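Local structure of Non-structural protein (3IFU) at residues 76-80 / 146-150; 31-35 / 48-52; 81-85 / 97-102; 7-13 / 25-31. The protein forms the leader protease piece (Nsp1alpha) of a viral polyprotein, a zinc-finger and papain-like cysteine protease that probably suppresses host interferon-beta production. All coordinates share one frame; numbering follows the deposited sequence.

In the fold
From the N terminus, contact 4 first brings 25-31 back to 7-13, closing a loop of 11 residues that carries most of the hairpin of strands 16-18 and 23-25. Contact 2 follows in series, shares A31 with contact 4, and ties 31-35 to 48-52 within the same zinc-finger region; their centres are about 9 Å apart. Contact 1 closes a much longer loop of 65 residues in the protease region, joining 76-80 to strand 147-148. Contact 3, between helices 81-87 and 94-108, is nested inside that loop and touches contact 1 where the D149 side chain meets P83. T26 of contact 4 packs on M98 and A102 of contact 3, which links the zinc finger to the protease helices.

Contact 1. Residues 76-80 / 146-150; sequences CWLSA and HVSDK. With ZN (zinc ion), chain B.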
# COMPACT_ATOMS: atom_id res chain seq x y z
N CYS A 76 -11.58 -2.38 14.99
CA CYS A 76 -11.15 -2.29 13.60
C CYS A 76 -10.17 -1.13 13.36
O CYS A 76 -9.54 -1.07 12.31
CB CYS A 76 -12.37 -2.19 12.67
SG CYS A 76 -13.48 -0.76 12.87
N TRP A 77 -10.05 -0.23 14.34
CA TRP A 77 -9.13 0.89 14.22
C TRP A 77 -7.68 0.41 14.21
O TRP A 77 -6.78 1.14 13.80
CB TRP A 77 -9.31 1.90 15.36
CG TRP A 77 -9.45 1.26 16.71
CD1 TRP A 77 -10.62 0.93 17.33
CD2 TRP A 77 -8.40 0.86 17.59
NE1 TRP A 77 -10.36 0.35 18.54
CE2 TRP A 77 -9.01 0.30 18.73
CE3 TRP A 77 -7.00 0.93 17.53
CZ2 TRP A 77 -8.26 -0.20 19.82
CZ3 TRP A 77 -6.26 0.43 18.61
CH2 TRP A 77 -6.89 -0.13 19.73
N LEU A 78 -7.46 -0.82 14.66
CA LEU A 78 -6.12 -1.40 14.68
C LEU A 78 -5.63 -1.52 13.25
O LEU A 78 -4.42 -1.59 12.98
CB LEU A 78 -6.14 -2.79 15.33
CG LEU A 78 -6.13 -2.86 16.86
CD1 LEU A 78 -6.27 -4.30 17.31
CD2 LEU A 78 -4.83 -2.28 17.38
N SER A 79 -6.60 -1.52 12.33
CA SER A 79 -6.34 -1.62 10.91
C SER A 79 -6.05 -0.25 10.27
O SER A 79 -5.54 -0.18 9.16
CB SER A 79 -7.55 -2.28 10.25
OG SER A 79 -7.48 -2.23 8.85
N ALA A 80 -6.37 0.84 10.97
CA ALA A 80 -6.13 2.18 10.43
C ALA A 80 -4.80 2.79 10.86
O ALA A 80 -4.37 3.80 10.28
CB ALA A 80 -7.28 3.09 10.82
N HIS A 146 -17.39 1.61 10.92
CA HIS A 146 -16.12 0.90 10.86
C HIS A 146 -15.10 1.44 9.88
O HIS A 146 -15.40 2.27 9.03
CB HIS A 146 -16.42 -0.56 10.53
CG HIS A 146 -17.57 -1.12 11.30
ND1 HIS A 146 -17.47 -1.51 12.62
CD2 HIS A 146 -18.86 -1.32 10.95
CE1 HIS A 146 -18.64 -1.93 13.05
NE2 HIS A 146 -19.51 -1.83 12.05
N VAL A 147 -13.87 0.96 10.02
CA VAL A 147 -12.78 1.35 9.14
C VAL A 147 -11.93 0.12 8.85
O VAL A 147 -11.99 -0.87 9.58
CB VAL A 147 -11.86 2.46 9.76
CG1 VAL A 147 -12.68 3.69 10.10
CG2 VAL A 147 -11.14 1.92 10.97
N SER A 148 -11.13 0.20 7.79
CA SER A 148 -10.25 -0.89 7.40
C SER A 148 -9.18 -0.33 6.48
O SER A 148 -9.32 0.78 5.95
CB SER A 148 -11.03 -1.99 6.67
OG SER A 148 -10.19 -3.09 6.35
N ASP A 149 -8.11 -1.10 6.29
CA ASP A 149 -7.03 -0.66 5.42
C ASP A 149 -7.27 -1.17 4.00
O ASP A 149 -6.51 -0.90 3.07
CB ASP A 149 -5.68 -1.14 5.97
CG ASP A 149 -5.51 -2.64 5.89
OD1 ASP A 149 -6.43 -3.39 6.30
OD2 ASP A 149 -4.44 -3.08 5.42
N LYS A 150 -8.37 -1.90 3.84
CA LYS A 150 -8.76 -2.45 2.54
C LYS A 150 -10.26 -2.27 2.36
O LYS A 150 -11.00 -2.13 3.33
CB LYS A 150 -8.38 -3.93 2.46
CG LYS A 150 -6.89 -4.18 2.20
CD LYS A 150 -6.52 -3.78 0.77
CE LYS A 150 -5.08 -4.15 0.42
NZ LYS A 150 -4.09 -3.35 1.19
ZN ZN B . -15.55 -2.06 13.59
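C76 and H146 are joined through metal coordination: both bind one zinc ion, C76 through SG at 2.5 Å from the zinc and H146 through ND1 at 2.2 Å. C70 and the terminal carboxylate oxygen of M180 complete the four ligands. The C76 sulfur lies at the edge of the imidazole, near its plane; a chi1 of 62°, between the backbone N and the carbonyl carbon, turns it toward the zinc and the V147 amide.

Two hydrogen bonds cross the contact, one at the metal-bound sulfur and one at the far end. The amide of V147 donates to C76 SG over 3.4 Å with a nearly straight N-H...S angle of 164°, so the sulfur is gripped by an amide as well as by the metal. At the other end the D149 amide makes a weak bond to S79 OG, 2.9 Å long but bent to 124°. The carboxylate of D149 has its own partner outside, since OD2 accepts from the backbone N of E20.

Apolar packing fills the middle. One branch of V147, CG2, reaches the backbone of the 76-80 turn, 3.6 Å from C76 O, and touches A80 CB at 4.0 Å. V147 and A80 both rest on V140 of the adjoining strand, while the W77 ring turns the other way to meet Y106 edge-to-face.

A cysteine just ahead of a helix, facing a histidine beside a strand of an antiparallel sheet, is consistent with the cysteine-histidine layout of papain-like proteases; the chain's own C-terminal carboxylate at the zinc would fit a cleaved end remaining there.

Contact 2. Residues 31-35 / 48-52; sequences ARSLL and GLFYR
L35 and F50 are the point of closest backbone approach, with CA atoms 4.9 Å apart, and neither 31-35 nor 48-52 is part of a regular helix or strand. A single backbone bond links them: L35 N donates to L49 O over 2.8 Å at a straight 169°.

The next carbonyl, that of F50, is taken by a side chain. R32, bent at chi2 (-83°) and chi3, turns its guanidinium edge to F50 O. NH2 donates to F50 O at 3.3 Å, with the oxygen lying in the guanidinium plane but the donor well above the carbonyl plane; NE adds a weak bond to the same oxygen. NH2 also donates to A14 O. Both segments belong to the N-terminal zinc-finger region, and R32 packs on C8 and C25, so its guanidinium arm runs from the Cys4 zinc site to this loop.

The F50 ring is inserted against the 32-34 backbone. S33 O approaches its CD2 obliquely at 3.2 Å, while R32 O lies at the ring edge, near the plane. L34 makes a CH-pi contact, with its CD2 carbon 4.2 Å from the F50 ring centroid and off-centre. On L35, CD1 and CD2 each lie 3.6 Å from F50 O, and CD2 continues to R52 CB at 3.8 Å; the carbonyl of L35 accepts from Q40 NE2.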
# COMPACT_ATOMS: atom_id res chain seq x y z
N ALA A 31 6.30 -9.07 11.57
CA ALA A 31 5.09 -9.84 11.87
C ALA A 31 5.08 -10.31 13.32
O ALA A 31 6.10 -10.70 13.87
CB ALA A 31 5.00 -11.04 10.94
N ARG A 32 3.90 -10.27 13.95
CA ARG A 32 3.76 -10.69 15.33
C ARG A 32 3.10 -12.05 15.50
O ARG A 32 2.00 -12.28 15.00
CB ARG A 32 2.97 -9.65 16.12
CG ARG A 32 3.82 -8.80 17.03
CD ARG A 32 4.08 -9.50 18.34
NE ARG A 32 3.42 -8.80 19.44
CZ ARG A 32 3.73 -7.57 19.84
NH1 ARG A 32 4.70 -6.90 19.24
NH2 ARG A 32 3.08 -7.02 20.84
N SER A 33 3.77 -12.94 16.21
CA SER A 33 3.23 -14.27 16.46
C SER A 33 2.19 -14.23 17.57
O SER A 33 1.98 -13.21 18.22
CB SER A 33 4.36 -15.24 16.86
OG SER A 33 5.13 -15.61 15.74
N LEU A 34 1.53 -15.36 17.78
CA LEU A 34 0.52 -15.47 18.82
C LEU A 34 1.21 -15.47 20.17
O LEU A 34 2.28 -16.06 20.33
CB LEU A 34 -0.27 -16.77 18.66
CG LEU A 34 -1.34 -16.77 17.58
CD1 LEU A 34 -1.75 -18.21 17.25
CD2 LEU A 34 -2.53 -15.95 18.07
N LEU A 35 0.60 -14.81 21.14
CA LEU A 35 1.15 -14.75 22.48
C LEU A 35 0.94 -16.11 23.15
O LEU A 35 -0.10 -16.75 22.96
CB LEU A 35 0.46 -13.63 23.26
CG LEU A 35 1.38 -12.74 24.09
CD1 LEU A 35 2.58 -12.28 23.26
CD2 LEU A 35 0.59 -11.54 24.59
N GLY A 48 -5.58 -9.14 22.74
CA GLY A 48 -4.89 -9.83 23.82
C GLY A 48 -4.17 -11.08 23.36
O GLY A 48 -3.33 -11.62 24.08
N LEU A 49 -4.48 -11.54 22.15
CA LEU A 49 -3.83 -12.72 21.61
C LEU A 49 -2.43 -12.36 21.10
O LEU A 49 -1.64 -13.24 20.75
CB LEU A 49 -4.67 -13.30 20.46
CG LEU A 49 -6.18 -13.44 20.70
CD1 LEU A 49 -6.85 -13.99 19.46
CD2 LEU A 49 -6.44 -14.34 21.89
N PHE A 50 -2.11 -11.07 21.08
CA PHE A 50 -0.80 -10.63 20.61
C PHE A 50 -0.19 -9.54 21.49
O PHE A 50 1.03 -9.47 21.64
CB PHE A 50 -0.89 -10.08 19.18
CG PHE A 50 -1.48 -11.03 18.18
CD1 PHE A 50 -2.86 -11.16 18.06
CD2 PHE A 50 -0.66 -11.74 17.31
CE1 PHE A 50 -3.41 -12.00 17.08
CE2 PHE A 50 -1.20 -12.57 16.33
CZ PHE A 50 -2.58 -12.70 16.21
N TYR A 51 -1.05 -8.69 22.05
CA TYR A 51 -0.61 -7.57 22.86
C TYR A 51 -0.94 -7.69 24.35
O TYR A 51 -2.09 -7.86 24.74
CB TYR A 51 -1.25 -6.30 22.31
CG TYR A 51 -1.03 -5.06 23.14
CD1 TYR A 51 0.23 -4.49 23.26
CD2 TYR A 51 -2.10 -4.44 23.78
CE1 TYR A 51 0.43 -3.32 23.98
CE2 TYR A 51 -1.91 -3.27 24.50
CZ TYR A 51 -0.65 -2.71 24.60
OH TYR A 51 -0.47 -1.54 25.29
N ARG A 52 0.10 -7.56 25.18
CA ARG A 52 -0.03 -7.63 26.63
C ARG A 52 0.50 -6.31 27.17
O ARG A 52 1.71 -6.13 27.29
CB ARG A 52 0.82 -8.79 27.16
CG ARG A 52 0.59 -9.15 28.62
CD ARG A 52 1.56 -10.26 29.05
NE ARG A 52 1.18 -10.91 30.30
CZ ARG A 52 0.92 -10.26 31.44
NH1 ARG A 52 1.00 -8.93 31.49
NH2 ARG A 52 0.58 -10.94 32.52

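Contact 3. Residues 81-85 / 97-102; sequences IFPIA and RMVRVA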
# COMPACT_ATOMS: atom_id res chain seq x y z
N ILE A 81 -4.15 2.18 11.84
CA ILE A 81 -2.88 2.69 12.35
C ILE A 81 -1.78 2.87 11.28
O ILE A 81 -1.21 3.96 11.15
CB ILE A 81 -2.35 1.81 13.51
CG1 ILE A 81 -3.40 1.75 14.62
CG2 ILE A 81 -1.05 2.39 14.06
CD1 ILE A 81 -2.92 1.14 15.91
N PHE A 82 -1.49 1.82 10.53
CA PHE A 82 -0.46 1.90 9.50
C PHE A 82 -0.77 2.89 8.36
O PHE A 82 0.07 3.73 8.03
CB PHE A 82 -0.18 0.51 8.89
CG PHE A 82 0.86 0.53 7.82
CD1 PHE A 82 2.20 0.77 8.13
CD2 PHE A 82 0.50 0.40 6.48
CE1 PHE A 82 3.16 0.88 7.13
CE2 PHE A 82 1.46 0.51 5.48
CZ PHE A 82 2.79 0.76 5.80
N PRO A 83 -1.96 2.80 7.74
CA PRO A 83 -2.29 3.74 6.66
C PRO A 83 -2.20 5.22 7.06
O PRO A 83 -1.69 6.05 6.31
CB PRO A 83 -3.70 3.34 6.26
CG PRO A 83 -3.70 1.88 6.52
CD PRO A 83 -3.01 1.78 7.86
N ILE A 84 -2.71 5.55 8.24
CA ILE A 84 -2.66 6.93 8.72
C ILE A 84 -1.22 7.36 8.94
O ILE A 84 -0.84 8.48 8.62
CB ILE A 84 -3.46 7.12 10.04
CG1 ILE A 84 -4.96 6.96 9.77
CG2 ILE A 84 -3.17 8.48 10.63
CD1 ILE A 84 -5.80 6.85 11.02
N ALA A 85 -0.40 6.47 9.48
CA ALA A 85 1.00 6.80 9.71
C ALA A 85 1.77 6.94 8.40
O ALA A 85 2.56 7.87 8.25
CB ALA A 85 1.65 5.74 10.59
N ARG A 97 6.50 8.67 13.57
CA ARG A 97 5.08 8.82 13.24
C ARG A 97 4.25 7.59 13.62
O ARG A 97 3.18 7.73 14.22
CB ARG A 97 4.95 9.07 11.74
CG ARG A 97 3.60 9.57 11.34
CD ARG A 97 3.32 10.88 12.02
NE ARG A 97 1.91 11.25 11.93
CZ ARG A 97 1.37 12.27 12.56
NH1 ARG A 97 2.12 13.03 13.34
NH2 ARG A 97 0.09 12.54 12.41
N MET A 98 4.73 6.40 13.28
CA MET A 98 4.03 5.15 13.59
C MET A 98 3.78 5.05 15.09
O MET A 98 2.68 4.72 15.53
CB MET A 98 4.85 3.95 13.11
CG MET A 98 4.40 2.58 13.66
SD MET A 98 2.65 2.11 13.43
CE MET A 98 2.55 1.87 11.69
N VAL A 99 4.82 5.34 15.86
CA VAL A 99 4.76 5.28 17.31
C VAL A 99 3.77 6.28 17.94
O VAL A 99 3.07 5.94 18.90
CB VAL A 99 6.17 5.48 17.90
CG1 VAL A 99 6.10 5.53 19.41
CG2 VAL A 99 7.08 4.36 17.45
N ARG A 100 3.70 7.50 17.41
CA ARG A 100 2.79 8.52 17.93
C ARG A 100 1.34 8.23 17.54
O ARG A 100 0.42 8.48 18.31
CB ARG A 100 3.18 9.91 17.40
CG ARG A 100 4.63 10.29 17.65
CD ARG A 100 4.86 10.72 19.08
NE ARG A 100 4.17 11.96 19.40
CZ ARG A 100 4.17 12.53 20.60
NH1 ARG A 100 4.83 11.95 21.59
NH2 ARG A 100 3.51 13.66 20.81
N VAL A 101 1.15 7.72 16.32
CA VAL A 101 -0.17 7.38 15.81
C VAL A 101 -0.81 6.22 16.59
O VAL A 101 -2.00 6.26 16.92
CB VAL A 101 -0.10 7.01 14.32
CG1 VAL A 101 -1.43 6.43 13.86
CG2 VAL A 101 0.26 8.23 13.51
N ALA A 102 -0.02 5.19 16.88
CA ALA A 102 -0.52 4.04 17.62
C ALA A 102 -0.91 4.47 19.04
O ALA A 102 -2.02 4.19 19.49
CB ALA A 102 0.55 2.95 17.68
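I81 and A85 face A102 and M98 across two helices whose short axes come within 9.1 Å, their N-to-C directions 128° apart, so the two consecutive helices run obliquely, nearer antiparallel than parallel. This helix pair, 81-87 with 94-108, belongs to the helical part of the papain-like protease region; its first helix follows directly on the 76-80 turn, and P83 and I84 lean on strand 140-142 of the antiparallel sheet.

The interface is buried and held by apolar packing. A85 allows the tightest backbone approach: its CA is 5.2 Å from that of M98, and its CB sits 3.9 Å from M98 CA, with V101 CG2 next to it. V101 divides its branches between two turns of the facing helix, since CG2 takes A85 whereas CG1 lies 4.1 Å from I81 CG2 and also meets I84. The CG2 of I81 is a hub, because it touches A102 CB at 4.0 Å as well.

M98 reaches in from the flank. Its chain bends at chi2 (54°) and again at chi3 (69°), which folds the thioether back across I81 and F82, nearly at right angles to both side chains. F17 of strand 16-18 covers M98 and I81 as well, and F82 also packs on G137 of the second subunit. Toward the C-terminal end of helix 81-87, R97 lays CG against A85 O. M98 SD lies 3.8 Å from I81 CG2, and its methyl CE meets the F82 ring at the edge, 3.7 Å from CD1.

Contact 4. Residues 7-13 / 25-31; sequences RCTCTPN and CTRCLSA. With ZN (zinc ion), chain C.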
# COMPACT_ATOMS: atom_id res chain seq x y z
N ARG A 7 10.32 -13.53 13.05
CA ARG A 7 9.18 -12.79 13.57
C ARG A 7 9.63 -11.66 14.50
O ARG A 7 10.82 -11.38 14.62
CB ARG A 7 8.29 -13.76 14.36
CG ARG A 7 6.83 -13.80 13.95
CD ARG A 7 6.59 -14.43 12.59
NE ARG A 7 5.16 -14.62 12.36
CZ ARG A 7 4.62 -15.00 11.20
NH1 ARG A 7 5.40 -15.23 10.15
NH2 ARG A 7 3.30 -15.14 11.09
N CYS A 8 8.67 -11.02 15.15
CA CYS A 8 8.96 -9.93 16.08
C CYS A 8 9.42 -10.51 17.41
O CYS A 8 8.85 -11.48 17.91
CB CYS A 8 7.71 -9.08 16.31
SG CYS A 8 7.73 -8.17 17.88
N THR A 9 10.45 -9.90 18.00
CA THR A 9 10.99 -10.37 19.27
C THR A 9 11.10 -9.24 20.28
O THR A 9 12.08 -9.16 21.02
CB THR A 9 12.39 -10.99 19.10
OG1 THR A 9 12.41 -11.82 17.94
CG2 THR A 9 12.73 -11.84 20.32
N CYS A 10 10.11 -8.36 20.30
CA CYS A 10 10.10 -7.24 21.24
C CYS A 10 9.34 -7.68 22.48
O CYS A 10 8.72 -8.75 22.49
CB CYS A 10 9.39 -6.03 20.62
SG CYS A 10 10.29 -5.18 19.30
N THR A 11 9.39 -6.88 23.54
CA THR A 11 8.65 -7.21 24.75
C THR A 11 7.18 -7.24 24.34
O THR A 11 6.72 -6.38 23.59
CB THR A 11 8.90 -6.15 25.85
OG1 THR A 11 8.53 -4.85 25.36
CG2 THR A 11 10.37 -6.12 26.23
N PRO A 12 6.40 -8.23 24.82
CA PRO A 12 4.99 -8.32 24.45
C PRO A 12 4.12 -7.10 24.73
O PRO A 12 2.94 -7.09 24.35
CB PRO A 12 4.52 -9.55 25.22
CG PRO A 12 5.32 -9.47 26.47
CD PRO A 12 6.71 -9.14 25.94
N ASN A 13 4.68 -6.08 25.37
CA ASN A 13 3.89 -4.88 25.65
C ASN A 13 4.05 -3.84 24.54
O ASN A 13 3.55 -2.71 24.65
CB ASN A 13 4.27 -4.28 27.01
CG ASN A 13 5.57 -3.51 26.96
OD1 ASN A 13 6.61 -4.03 26.57
ND2 ASN A 13 5.51 -2.25 27.37
N CYS A 25 4.11 -5.59 14.56
CA CYS A 25 4.55 -4.88 15.75
C CYS A 25 4.78 -3.41 15.41
O CYS A 25 5.37 -3.09 14.39
CB CYS A 25 5.84 -5.48 16.28
SG CYS A 25 6.64 -4.48 17.54
N THR A 26 4.30 -2.54 16.28
CA THR A 26 4.44 -1.10 16.10
C THR A 26 5.90 -0.65 16.21
O THR A 26 6.30 0.34 15.61
CB THR A 26 3.58 -0.36 17.14
OG1 THR A 26 2.21 -0.39 16.74
CG2 THR A 26 4.02 1.08 17.28
N ARG A 27 6.69 -1.39 16.98
CA ARG A 27 8.10 -1.07 17.20
C ARG A 27 9.10 -1.43 16.10
O ARG A 27 9.87 -0.57 15.67
CB ARG A 27 8.59 -1.70 18.51
CG ARG A 27 8.33 -0.87 19.74
CD ARG A 27 9.60 -0.78 20.58
NE ARG A 27 9.73 -1.83 21.59
CZ ARG A 27 8.95 -1.95 22.67
NH1 ARG A 27 7.98 -1.07 22.89
NH2 ARG A 27 9.17 -2.92 23.54
N CYS A 28 9.10 -2.69 15.67
CA CYS A 28 10.04 -3.17 14.65
C CYS A 28 9.44 -3.46 13.28
O CYS A 28 10.16 -3.85 12.37
CB CYS A 28 10.75 -4.42 15.15
SG CYS A 28 9.68 -5.86 15.30
N LEU A 29 8.13 -3.30 13.15
CA LEU A 29 7.44 -3.53 11.88
C LEU A 29 7.54 -4.97 11.37
O LEU A 29 7.36 -5.23 10.18
CB LEU A 29 7.98 -2.57 10.82
CG LEU A 29 8.01 -1.10 11.28
CD1 LEU A 29 8.83 -0.24 10.32
CD2 LEU A 29 6.58 -0.61 11.37
N SER A 30 7.83 -5.91 12.27
CA SER A 30 7.94 -7.31 11.90
C SER A 30 6.66 -8.02 12.31
O SER A 30 6.01 -7.61 13.27
CB SER A 30 9.13 -7.96 12.59
OG SER A 30 10.34 -7.29 12.25
N ALA A 31 6.30 -9.07 11.57
CA ALA A 31 5.09 -9.84 11.87
C ALA A 31 5.08 -10.31 13.32
O ALA A 31 6.10 -10.70 13.87
CB ALA A 31 5.00 -11.04 10.94
ZN ZN C . 8.66 -5.84 17.53
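C8 and C10 meet C25 and C28 around a zinc ion, each SG about 2.5 Å from the metal, and this Cys4 site is the tight part of the contact. The sulfurs also receive backbone amides: C10 N donates to C8 SG at 3.4 Å (166°) and C28 N to C25 SG at 3.6 Å (164°). Such N-H...S bonds are a feature of cysteine zinc fingers and may stabilise the thiolate charge. C8 SG stands anti to its backbone N and C28 SG between N and the carbonyl carbon, which turns both sulfurs to the metal, and C8 CB packs 3.9 Å from C28 SG. Beside the metal, C8 N donates to A31 O over 2.9 Å, tying the two backbones.

The flanks are looser and more exposed. At one of them, R7 lays its chain over A31: CG is 3.2 Å from A31 O, and one face of the guanidinium lies over A31 CB. At the other, R27 bends at chi2 and chi3 to present the edge of its guanidinium to T11, NH2 standing 2.7 Å from T11 OG1. The N-H points poorly at that oxygen, at 118°, so the bond is weak. R27 CB brushes C10 SG at 4.0 Å.

Behind the zinc, T26 packs on F17 of strand 16-18 and on M98 and A102 of helix 94-108, L29 lies against F17 and F94 of its own chain and against P163 of the second subunit, and A31 against P134 of that subunit.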